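Local coordinates for enoyl-CoA hydratase/isomerase family protein (Ruegeria pomeroyi, PDB 3L3S) that belongs to the crotonase superfamily, assembles as a dimer of trimers and probably acts as a hydro-lyase or isomerase on acyl-CoA substrates, at the interface of chains A and B. Sequence-based numbering; all coordinates share one arbitrary frame. Chains: chain A/B, Enoyl-CoA hydratase/isomerase family protein.

The interface of chains A and B. Residues chain A 226-228, 231; chain B 98, 102, 157, 225.
The N-terminal end of helix 228-243, the last helix modelled in chain A of this crotonase-superfamily protein, is capped across the subunit interface by the carboxylate of B:Glu225. This patch joins two copies within the trimer of the deposited assembly; the protein is a dimer of such trimers. Carboxylate oxygen OE2 of B:Glu225 accepts a hydrogen bond from the backbone N of A:Leu228, the first residue of the helix, at 2.9 Å. The bond is nearly straight, 174° at the hydrogen, but the N-H comes down on the oxygen from above the carboxylate plane, 49° out of it. With CG anti to the carbonyl carbon (chi1 -61°) and the chain extended beyond it, B:Glu225 reaches the helix start with its terminal group. The positive end of the helix dipole would be expected to favour a negative charge at this place. The other oxygen, OE1, lies against the ring of A:Pro227, 3.4 Å from its CB. An alanine in place of B:Glu225, lacking the carboxylate, would probably leave the A:Leu228 N-H without this acceptor and open a gap beside the A:Pro227 ring. Beyond the carboxylate, A:Leu228 supplies the apolar part of the contact: its CD1 methyl sits over one face of the B:His102 imidazole near CE1, 3.8 Å away, and its CB comes obliquely from the same side towards CE1 and NE2. The two side chains run past each other in opposite directions, with B:Leu98 farther out beside the same leucine methyl. On the other flank, B:Arg157, bent at chi2, extends its guanidinium group to the loop that leads into the helix. Its NH2 lies close to the A:Leu226 carbonyl O, but its N-H bonds are not aimed at that oxygen, so the pair is not a hydrogen bond; the same nitrogen is 3.8 Å from the A:Ala231 CB methyl, one turn into the helix.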
# COMPACT_ATOMS: atom_id res chain seq x y z
N LEU A 226 12.61 4.25 -1.69
CA LEU A 226 13.69 4.47 -0.72
C LEU A 226 13.22 4.40 0.74
O LEU A 226 12.02 4.48 1.01
CB LEU A 226 14.30 5.87 -0.94
CG LEU A 226 15.14 6.25 -2.16
CD1 LEU A 226 15.50 7.73 -2.11
CD2 LEU A 226 16.38 5.39 -2.23
N PRO A 227 14.15 4.12 1.71
CA PRO A 227 13.70 4.08 3.11
C PRO A 227 13.48 5.54 3.58
O PRO A 227 13.99 6.46 2.92
CB PRO A 227 14.87 3.40 3.84
CG PRO A 227 16.04 3.58 2.95
CD PRO A 227 15.44 3.42 1.57
N LEU A 228 12.73 5.76 4.67
CA LEU A 228 12.42 7.11 5.17
C LEU A 228 13.55 8.13 5.26
O LEU A 228 13.45 9.20 4.66
CB LEU A 228 11.69 7.07 6.53
CG LEU A 228 10.24 7.59 6.66
CD1 LEU A 228 9.98 8.00 8.10
CD2 LEU A 228 9.94 8.78 5.75
N ALA A 231 15.01 9.05 1.90
CA ALA A 231 14.01 9.81 1.14
C ALA A 231 14.02 11.27 1.58
O ALA A 231 13.90 12.17 0.75
CB ALA A 231 12.63 9.21 1.33
N LEU B 98 11.36 12.96 10.99
CA LEU B 98 12.04 11.66 10.97
C LEU B 98 11.94 11.06 12.37
O LEU B 98 11.36 9.98 12.55
CB LEU B 98 13.52 11.83 10.59
CG LEU B 98 14.12 11.06 9.40
CD1 LEU B 98 15.61 11.38 9.29
CD2 LEU B 98 13.89 9.56 9.54
N HIS B 102 9.84 7.75 13.60
CA HIS B 102 10.67 6.66 14.15
C HIS B 102 10.66 6.62 15.69
O HIS B 102 11.45 5.89 16.30
CB HIS B 102 12.12 6.76 13.65
CG HIS B 102 12.34 6.32 12.23
ND1 HIS B 102 11.35 5.76 11.45
CD2 HIS B 102 13.44 6.37 11.45
CE1 HIS B 102 11.83 5.49 10.25
NE2 HIS B 102 13.10 5.85 10.22
N ARG B 157 3.70 7.60 2.64
CA ARG B 157 3.84 6.41 3.46
C ARG B 157 2.52 5.95 4.06
O ARG B 157 2.41 4.80 4.48
CB ARG B 157 4.91 6.61 4.54
CG ARG B 157 6.29 6.03 4.16
CD ARG B 157 6.88 6.70 2.92
NE ARG B 157 8.25 6.28 2.65
CZ ARG B 157 9.01 6.75 1.66
NH1 ARG B 157 8.55 7.67 0.81
NH2 ARG B 157 10.25 6.31 1.52
N GLU B 225 10.47 -1.60 5.89
CA GLU B 225 11.46 -1.15 4.91
C GLU B 225 12.42 -2.28 4.57
O GLU B 225 13.46 -2.06 3.94
CB GLU B 225 12.25 0.04 5.46
CG GLU B 225 11.40 1.26 5.77
CD GLU B 225 12.21 2.43 6.29
OE1 GLU B 225 13.38 2.25 6.67
OE2 GLU B 225 11.67 3.55 6.29